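Local coordinates for nitrogenase molybdenum-iron protein alpha chain (Clostridium pasteurianum, PDB 4WES) that reduces dinitrogen to ammonia as part of the nitrogenase complex, carrying a molybdenum-iron-sulfur cofactor and sharing an [8Fe-7S] cluster with the beta chain, at residues His371-Glu376 / Pro382-Asp387; Val38-Thr43 / Ala388-Ile393. All coordinates share one frame; numbering follows the deposited sequence.

Contact 1 (His371-Glu376 / Pro382-Asp387); sequences HRDDYE and PTIKID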
ATOM      1  N   HIS A 371      32.896 -19.989 -25.595  1.00  9.78           N
ATOM      2  CA  HIS A 371      34.004 -20.197 -26.484  1.00 10.19           C
ATOM      3  C   HIS A 371      33.595 -21.205 -27.572  1.00 10.19           C
ATOM      4  O   HIS A 371      32.534 -21.831 -27.483  1.00 10.15           O
ATOM      5  CB  HIS A 371      35.254 -20.686 -25.736  1.00  9.78           C
ATOM      6  CG  HIS A 371      35.727 -19.766 -24.654  1.00 10.08           C
ATOM      7  ND1 HIS A 371      36.917 -19.990 -24.000  1.00 10.77           N
ATOM      8  CD2 HIS A 371      35.166 -18.699 -24.034  1.00  9.94           C
ATOM      9  CE1 HIS A 371      37.076 -19.084 -23.053  1.00 10.58           C
ATOM     10  NE2 HIS A 371      36.031 -18.287 -23.044  1.00 10.80           N
ATOM     11  N   ARG A 372      34.469 -21.417 -28.564  1.00 10.54           N
ATOM     12  CA  ARG A 372      34.122 -22.339 -29.644  1.00 10.82           C
ATOM     13  C   ARG A 372      33.782 -23.724 -29.109  1.00 11.20           C
ATOM     14  O   ARG A 372      32.913 -24.395 -29.674  1.00 12.01           O
ATOM     15  CB  ARG A 372      35.248 -22.429 -30.670  1.00 11.67           C
ATOM     16  CG  ARG A 372      35.295 -21.245 -31.632  1.00 12.22           C
ATOM     17  CD  ARG A 372      36.363 -21.440 -32.691  1.00 12.81           C
ATOM     18  NE  ARG A 372      36.102 -22.639 -33.472  1.00 13.14           N
ATOM     19  CZ  ARG A 372      37.028 -23.494 -33.848  1.00 14.15           C
ATOM     20  NH1 ARG A 372      38.314 -23.225 -33.689  1.00 15.63           N
ATOM     21  NH2 ARG A 372      36.652 -24.616 -34.422  1.00 15.56           N
ATOM     22  N   ASP A 373      34.451 -24.178 -28.041  1.00 11.22           N
ATOM     23  CA  ASP A 373      34.162 -25.499 -27.495  1.00 11.11           C
ATOM     24  C   ASP A 373      32.732 -25.630 -26.965  1.00 11.56           C
ATOM     25  O   ASP A 373      32.153 -26.747 -26.969  1.00 12.27           O
ATOM     26  CB  ASP A 373      35.197 -25.965 -26.448  1.00 12.41           C
ATOM     27  CG  ASP A 373      35.650 -24.879 -25.472  1.00 12.32           C
ATOM     28  OD1 ASP A 373      35.967 -23.751 -25.875  1.00 14.88           O
ATOM     29  OD2 ASP A 373      35.777 -25.243 -24.286  1.00 15.22           O
ATOM     30  N   ASP A 374      32.170 -24.558 -26.409  1.00 10.37           N
ATOM     31  CA  ASP A 374      30.780 -24.616 -25.949  1.00 10.34           C
ATOM     32  C   ASP A 374      29.801 -24.732 -27.115  1.00 10.34           C
ATOM     33  O   ASP A 374      28.734 -25.332 -26.972  1.00 11.11           O
ATOM     34  CB  ASP A 374      30.445 -23.400 -25.109  1.00  9.92           C
ATOM     35  CG  ASP A 374      31.387 -23.267 -23.925  1.00  9.67           C
ATOM     36  OD1 ASP A 374      31.277 -24.080 -22.987  1.00 10.50           O
ATOM     37  OD2 ASP A 374      32.250 -22.376 -23.998  1.00 10.92           O
ATOM     38  N   TYR A 375      30.115 -24.082 -28.239  1.00 10.48           N
ATOM     39  CA  TYR A 375      29.281 -24.172 -29.444  1.00 11.03           C
ATOM     40  C   TYR A 375      29.470 -25.490 -30.177  1.00 10.98           C
ATOM     41  O   TYR A 375      28.487 -26.130 -30.567  1.00 12.39           O
ATOM     42  CB  TYR A 375      29.598 -23.021 -30.381  1.00 10.54           C
ATOM     43  CG  TYR A 375      29.136 -21.641 -29.962  1.00 10.69           C
ATOM     44  CD1 TYR A 375      27.821 -21.241 -30.148  1.00 11.10           C
ATOM     45  CD2 TYR A 375      30.009 -20.722 -29.384  1.00 11.21           C
ATOM     46  CE1 TYR A 375      27.380 -19.956 -29.826  1.00 10.66           C
ATOM     47  CE2 TYR A 375      29.600 -19.440 -29.067  1.00 10.47           C
ATOM     48  CZ  TYR A 375      28.279 -19.047 -29.291  1.00  9.91           C
ATOM     49  OH  TYR A 375      27.832 -17.804 -28.982  1.00 10.34           O
ATOM     50  N   GLU A 376      30.721 -25.876 -30.413  1.00 11.38           N
ATOM     51  CA  GLU A 376      31.112 -26.929 -31.350  1.00 11.80           C
ATOM     52  C   GLU A 376      31.525 -28.227 -30.688  1.00 12.08           C
ATOM     53  O   GLU A 376      31.701 -29.247 -31.372  1.00 13.21           O
ATOM     54  CB  GLU A 376      32.262 -26.437 -32.219  1.00 12.22           C
ATOM     55  CG  GLU A 376      31.974 -25.182 -33.043  1.00 13.18           C
ATOM     56  CD  GLU A 376      33.166 -24.654 -33.791  1.00 14.07           C
ATOM     57  OE1 GLU A 376      33.895 -25.495 -34.395  1.00 15.24           O
ATOM     58  OE2 GLU A 376      33.398 -23.419 -33.783  1.00 13.51           O
ATOM     59  N   PRO A 382      41.916 -28.224 -29.674  1.00 18.12           N
ATOM     60  CA  PRO A 382      43.270 -28.106 -30.256  1.00 19.39           C
ATOM     61  C   PRO A 382      43.395 -27.087 -31.406  1.00 20.71           C
ATOM     62  O   PRO A 382      44.517 -26.662 -31.726  1.00 25.08           O
ATOM     63  CB  PRO A 382      43.551 -29.518 -30.763  1.00 25.23           C
ATOM     64  CG  PRO A 382      42.736 -30.402 -29.868  1.00 23.60           C
ATOM     65  CD  PRO A 382      41.473 -29.632 -29.615  1.00 19.51           C
ATOM     66  N   THR A 383      42.266 -26.701 -31.999  1.00 18.11           N
ATOM     67  CA  THR A 383      42.242 -25.796 -33.138  1.00 19.21           C
ATOM     68  C   THR A 383      41.963 -24.358 -32.748  1.00 19.28           C
ATOM     69  O   THR A 383      41.973 -23.466 -33.611  1.00 23.68           O
ATOM     70  CB  THR A 383      41.151 -26.197 -34.162  1.00 20.59           C
ATOM     71  OG1 THR A 383      39.833 -25.876 -33.673  1.00 18.58           O
ATOM     72  CG2 THR A 383      41.244 -27.643 -34.585  1.00 22.70           C
ATOM     73  N   ILE A 384      41.676 -24.113 -31.469  1.00 18.15           N
ATOM     74  CA  ILE A 384      41.288 -22.770 -31.054  1.00 22.86           C
ATOM     75  C   ILE A 384      42.528 -21.861 -31.033  1.00 29.45           C
ATOM     76  O   ILE A 384      43.500 -22.152 -30.349  1.00 33.27           O
ATOM     77  CB  ILE A 384      40.575 -22.786 -29.687  1.00 19.77           C
ATOM     78  CG1 ILE A 384      39.244 -23.526 -29.817  1.00 15.85           C
ATOM     79  CG2 ILE A 384      40.350 -21.361 -29.199  1.00 30.02           C
ATOM     80  CD1 ILE A 384      38.465 -23.628 -28.536  1.00 15.13           C
ATOM     81  N   LYS A 385      42.450 -20.780 -31.812  1.00 36.82           N
ATOM     82  CA  LYS A 385      43.496 -19.785 -31.941  1.00 42.84           C
ATOM     83  C   LYS A 385      43.492 -18.897 -30.723  1.00 26.99           C
ATOM     84  O   LYS A 385      42.479 -18.420 -30.308  1.00 19.21           O
ATOM     85  CB  LYS A 385      43.215 -18.904 -33.152  1.00 60.06           C
ATOM     86  CG  LYS A 385      43.241 -19.634 -34.486  1.00 90.95           C
ATOM     87  CD  LYS A 385      42.087 -19.199 -35.373  1.00138.02           C
ATOM     88  CE  LYS A 385      41.639 -20.336 -36.277  1.00156.78           C
ATOM     89  NZ  LYS A 385      40.225 -20.170 -36.713  1.00155.98           N
ATOM     90  N   ILE A 386      44.662 -18.599 -30.223  1.00 43.13           N
ATOM     91  CA  ILE A 386      44.799 -17.763 -29.072  1.00 37.98           C
ATOM     92  C   ILE A 386      44.603 -16.309 -29.493  1.00 37.04           C
ATOM     93  O   ILE A 386      45.346 -15.799 -30.287  1.00 41.71           O
ATOM     94  CB  ILE A 386      46.206 -17.917 -28.480  1.00 49.44           C
ATOM     95  CG1 ILE A 386      46.550 -19.413 -28.291  1.00 44.30           C
ATOM     96  CG2 ILE A 386      46.311 -17.127 -27.182  1.00 77.70           C
ATOM     97  CD1 ILE A 386      47.903 -19.669 -27.658  1.00 56.77           C
ATOM     98  N   ASP A 387      43.604 -15.633 -28.958  1.00 21.46           N
ATOM     99  CA  ASP A 387      43.260 -14.321 -29.419  1.00 29.01           C
ATOM    100  C   ASP A 387      44.039 -13.256 -28.602  1.00 19.21           C
ATOM    101  O   ASP A 387      44.302 -13.416 -27.396  1.00 20.61           O
ATOM    102  CB  ASP A 387      41.742 -14.250 -29.241  1.00 25.65           C
ATOM    103  CG  ASP A 387      41.203 -12.918 -29.484  1.00 20.25           C
ATOM    104  OD1 ASP A 387      40.639 -12.729 -30.550  1.00 28.68           O
ATOM    105  OD2 ASP A 387      41.334 -12.112 -28.568  1.00 27.80           O
TER
HETATM  106  O   HOH W   1      39.700 -20.626 -33.523  1.00 28.00           O
HETATM  107  O   HOH W   2      37.856 -26.927 -35.848  1.00 37.05           O
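Arg372, in the first turn of helix 372-376, reaches across to Thr383, at the end of a short 3-10 segment, and to Ile384, where an extended loop begins. The direct polar link is one hydrogen bond, from Arg372 NH1 to Thr383 OG1 (3.1 Å); the hydroxyl sits near the guanidinium edge but tilted 22° from its plane. Thr383 OG1 also hydrogen-bonds Val380 O and accepts from water 2, so three bonds hold this small hydroxyl.

Charge pairing steadies the arginine from its own helix. Glu376, one turn on, takes it side-on: NE gives to OE2 at 2.8 Å and NH2 to OE1 at 2.9 Å, both oxygens close to the guanidinium plane. The bend at chi3 (60°) turns the guanidinium back toward Glu376. Glu376 OE2 also accepts from the backbone N of Ile37.

Two waters complete the polar set. Water 1 accepts from Arg372 NH1 and Lys385 N, with a weak third bond from the poorly ordered Lys385 NZ; water 2 joins Arg372 NH2 to Thr383 OG1. All five guanidinium N-H groups thus have an acceptor, which suits arginine to this buried place. Lys385 NZ lies 4.7 Å from Arg372 NH1, a like-charge pairing that Glu376 probably tempers.

Van der Waals contact falls to Ile384. Its CD1 lies 4.0 Å from Arg372 CB, and the same methyl rests against a carboxylate oxygen, Asp373 OD1, at 3.7 Å, while CG1 flanks NH1.

At the helix start, the N-cap His371 gives its backbone N-H to Asp374 OD2 (2.9 Å), three residues in; Asp374 also salt-bridges Arg264. The whole is a capped short helix after parallel strand 361-367, the returning loop fastened over its first turn, with the Asp373 side chain about 12 Å from the molybdenum-iron cofactor.

Contact 2 (Val38-Thr43 / Ala388-Ile393); sequences VANTRT and ADSKNI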
ATOM      1  N   VAL A  38      33.004 -18.228 -34.932  1.00 12.38           N
ATOM      2  CA  VAL A  38      33.950 -17.344 -34.262  1.00 12.32           C
ATOM      3  C   VAL A  38      33.315 -16.950 -32.937  1.00 11.84           C
ATOM      4  O   VAL A  38      32.169 -16.530 -32.906  1.00 12.60           O
ATOM      5  CB  VAL A  38      34.293 -16.106 -35.111  1.00 12.58           C
ATOM      6  CG1 VAL A  38      35.283 -15.217 -34.350  1.00 13.85           C
ATOM      7  CG2 VAL A  38      34.880 -16.521 -36.447  1.00 14.16           C
ATOM      8  N   ALA A  39      34.068 -17.097 -31.840  1.00 11.24           N
ATOM      9  CA  ALA A  39      33.567 -16.810 -30.504  1.00 12.02           C
ATOM     10  C   ALA A  39      34.710 -16.332 -29.624  1.00 10.96           C
ATOM     11  O   ALA A  39      35.889 -16.509 -29.964  1.00 12.70           O
ATOM     12  CB  ALA A  39      32.929 -18.053 -29.918  1.00 12.12           C
ATOM     13  N   ASN A  40      34.371 -15.738 -28.485  1.00 10.00           N
ATOM     14  CA  ASN A  40      35.376 -15.305 -27.521  1.00 10.45           C
ATOM     15  C   ASN A  40      36.401 -14.361 -28.118  1.00 11.44           C
ATOM     16  O   ASN A  40      37.588 -14.442 -27.838  1.00 12.36           O
ATOM     17  CB  ASN A  40      36.029 -16.539 -26.864  1.00 10.70           C
ATOM     18  CG  ASN A  40      36.958 -16.189 -25.701  1.00 10.38           C
ATOM     19  OD1 ASN A  40      38.010 -16.875 -25.503  1.00 14.35           O
ATOM     20  ND2 ASN A  40      36.620 -15.203 -24.950  1.00  8.24           N
ATOM     21  N   THR A  41      35.920 -13.433 -28.943  1.00 11.32           N
ATOM     22  CA  THR A  41      36.721 -12.319 -29.430  1.00 11.18           C
ATOM     23  C   THR A  41      36.170 -11.038 -28.832  1.00 10.85           C
ATOM     24  O   THR A  41      35.118 -11.013 -28.192  1.00 11.73           O
ATOM     25  CB  THR A  41      36.734 -12.245 -30.956  1.00 14.07           C
ATOM     26  OG1 THR A  41      35.428 -11.955 -31.430  1.00 15.85           O
ATOM     27  CG2 THR A  41      37.214 -13.550 -31.597  1.00 17.82           C
ATOM     28  N   ARG A  42      36.864  -9.929 -29.056  1.00 11.56           N
ATOM     29  CA  ARG A  42      36.471  -8.663 -28.484  1.00 11.41           C
ATOM     30  C   ARG A  42      35.076  -8.247 -28.958  1.00 10.67           C
ATOM     31  O   ARG A  42      34.598  -8.628 -30.032  1.00 12.19           O
ATOM     32  CB  ARG A  42      37.491  -7.568 -28.821  1.00 14.19           C
ATOM     33  CG  ARG A  42      37.496  -7.142 -30.275  1.00 17.59           C
ATOM     34  CD  ARG A  42      38.320  -5.886 -30.468  1.00 27.48           C
ATOM     35  NE  ARG A  42      39.739  -6.134 -30.422  1.00 43.21           N
ATOM     36  CZ  ARG A  42      40.670  -5.236 -30.735  1.00 76.08           C
ATOM     37  NH1 ARG A  42      40.319  -4.015 -31.115  1.00 93.05           N
ATOM     38  NH2 ARG A  42      41.953  -5.562 -30.673  1.00117.27           N
ATOM     39  N   THR A  43      34.397  -7.474 -28.132  1.00 10.78           N
ATOM     40  CA  THR A  43      33.141  -6.876 -28.507  1.00 10.13           C
ATOM     41  C   THR A  43      33.404  -5.743 -29.483  1.00  9.86           C
ATOM     42  O   THR A  43      34.318  -4.940 -29.288  1.00 12.13           O
ATOM     43  CB  THR A  43      32.435  -6.281 -27.280  1.00 10.65           C
ATOM     44  OG1 THR A  43      32.475  -7.244 -26.208  1.00 11.33           O
ATOM     45  CG2 THR A  43      31.021  -5.907 -27.597  1.00 11.19           C
ATOM     46  N   ALA A 388      44.450 -12.180 -29.251  1.00 24.80           N
ATOM     47  CA  ALA A 388      45.280 -11.170 -28.593  1.00 23.23           C
ATOM     48  C   ALA A 388      44.621 -10.486 -27.366  1.00 21.51           C
ATOM     49  O   ALA A 388      45.299 -10.093 -26.398  1.00 22.77           O
ATOM     50  CB  ALA A 388      45.707 -10.120 -29.604  1.00 33.24           C
ATOM     51  N   ASP A 389      43.304 -10.343 -27.401  1.00 16.57           N
ATOM     52  CA  ASP A 389      42.610  -9.660 -26.312  1.00 15.39           C
ATOM     53  C   ASP A 389      42.410 -10.517 -25.059  1.00 13.71           C
ATOM     54  O   ASP A 389      42.012  -9.980 -24.022  1.00 17.20           O
ATOM     55  CB  ASP A 389      41.281  -9.122 -26.833  1.00 15.07           C
ATOM     56  CG  ASP A 389      41.490  -8.053 -27.868  1.00 15.77           C
ATOM     57  OD1 ASP A 389      42.222  -7.111 -27.576  1.00 19.00           O
ATOM     58  OD2 ASP A 389      40.979  -8.186 -28.981  1.00 18.76           O
ATOM     59  N   SER A 390      42.708 -11.809 -25.140  1.00 14.37           N
ATOM     60  CA  SER A 390      42.663 -12.684 -23.951  1.00 13.54           C
ATOM     61  C   SER A 390      44.001 -13.382 -23.647  1.00 14.73           C
ATOM     62  O   SER A 390      44.080 -14.185 -22.730  1.00 14.57           O
ATOM     63  CB  SER A 390      41.536 -13.712 -24.070  1.00 16.00           C
ATOM     64  OG  SER A 390      40.281 -13.069 -24.088  1.00 13.85           O
ATOM     65  N   LYS A 391      45.057 -13.055 -24.384  1.00 16.21           N
ATOM     66  CA  LYS A 391      46.306 -13.779 -24.266  1.00 18.43           C
ATOM     67  C   LYS A 391      46.968 -13.627 -22.918  1.00 17.99           C
ATOM     68  O   LYS A 391      47.738 -14.514 -22.514  1.00 21.86           O
ATOM     69  CB  LYS A 391      47.281 -13.399 -25.385  1.00 24.29           C
ATOM     70  CG  LYS A 391      47.847 -11.999 -25.330  1.00 31.73           C
ATOM     71  CD  LYS A 391      48.877 -11.796 -26.444  1.00 52.82           C
ATOM     72  CE  LYS A 391      49.104 -10.323 -26.753  1.00100.70           C
ATOM     73  NZ  LYS A 391      49.443  -9.549 -25.528  1.00119.63           N
ATOM     74  N   ASN A 392      46.686 -12.532 -22.217  1.00 16.78           N
ATOM     75  CA  ASN A 392      47.315 -12.295 -20.919  1.00 18.42           C
ATOM     76  C   ASN A 392      46.548 -12.845 -19.719  1.00 17.62           C
ATOM     77  O   ASN A 392      46.949 -12.649 -18.564  1.00 22.72           O
ATOM     78  CB  ASN A 392      47.595 -10.815 -20.748  1.00 18.65           C
ATOM     79  CG  ASN A 392      48.641 -10.308 -21.743  1.00 27.98           C
ATOM     80  OD1 ASN A 392      49.550 -11.041 -22.133  1.00 33.54           O
ATOM     81  ND2 ASN A 392      48.512  -9.058 -22.162  1.00 36.93           N
ATOM     82  N   ILE A 393      45.443 -13.529 -19.971  1.00 16.16           N
ATOM     83  CA  ILE A 393      44.758 -14.256 -18.880  1.00 16.30           C
ATOM     84  C   ILE A 393      45.669 -15.409 -18.477  1.00 16.76           C
ATOM     85  O   ILE A 393      45.997 -16.220 -19.306  1.00 16.25           O
ATOM     86  CB  ILE A 393      43.366 -14.753 -19.316  1.00 15.14           C
ATOM     87  CG1 ILE A 393      42.493 -13.575 -19.776  1.00 15.30           C
ATOM     88  CG2 ILE A 393      42.725 -15.548 -18.201  1.00 17.66           C
ATOM     89  CD1 ILE A 393      42.405 -12.441 -18.783  1.00 20.70           C
TER
HETATM   90  O   HOH W   3      38.235 -14.514 -22.926  1.00 11.15           O
HETATM   91  O   HOH W   4      39.637 -13.062 -26.654  1.00 16.65           O
HETATM   92  O   HOH W   5      39.521 -10.178 -30.126  1.00 17.20           O
HETATM   93  O   HOH W   6      42.641  -7.929 -31.112  1.00 51.91           O
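Arg42 and Asp389 form the direct bond between these two loops, a salt bridge at the protein surface. NE of Arg42 gives to Asp389 OD2 at 2.8 Å with an N-H...O angle of 152°, meeting that oxygen from above the carboxylate plane. NH2 adds only a weak bond to the same OD2, consistent with guanidinium and carboxylate planes that stand 64° apart instead of lying flat together. With chi1 at 71°, Arg42 CG lies between the backbone N and carbonyl carbon; the chain's bend at chi3 carries NE to the carboxylate, and CB also comes within 3.5 Å of Asp389 OD2.

Asp389 OD2 takes several donors. Besides the arginine it receives water 5 and water 6, each donating at 2.7 Å. Water 5 takes the backbone N-H of Arg42, satisfying the main chain as well, while water 6 accepts from Arg42 NH2. A carboxylate suits this spot, since one oxygen can serve several donors at once.

The second link is wholly through water. Asn40 ND2 gives to water 3 and Asn40 O accepts from water 4, and both waters bond Ser390 OG, at 2.8 Å and 2.6 Å. Directly, Asn40 ND2 and Ser390 OG remain 4.3 Å apart. Asn40 has a left-handed backbone conformation, which asparagine tolerates well, and a serine hydroxyl can both give and accept, so it can bind two waters.

Just before, Asp387 OD2 accepts from Asp389 N, making an Asx turn; just after, Ile393 N bonds Ser390 O, closing a type I beta turn. Ile393 then packs on Ala184 and His187 of helix 182-196, and Asp389 touches Thr72 of the beta chain. Loop 388-393, on its way to helix 411-419, is thereby joined to the loop running from strand 25-27 to helix 54-63.

Overall arrangement
Loop 382-393 runs unbroken through both contacts: its first half lies against helix 372-376, its second meets the N-terminal loop 38-43. Contact 1 falls wholly between residues 43 and 388, so it is nested within the long chain loop that contact 2 closes; their centres are 11 Å apart. They also touch directly, with His371 CE1 3.4 Å from Asn40 OD1 and Tyr375 CE2 3.7 Å from Ala39 CB. Neither includes a cluster ligand, yet both lie within about 12 Å of a metal site or its ligand. The Asp373 and Asn40 side chains are each about 12 Å from the molybdenum-iron cofactor, that of Ser390 about 12 Å from the side chain of Cys53, an [8Fe-7S] ligand.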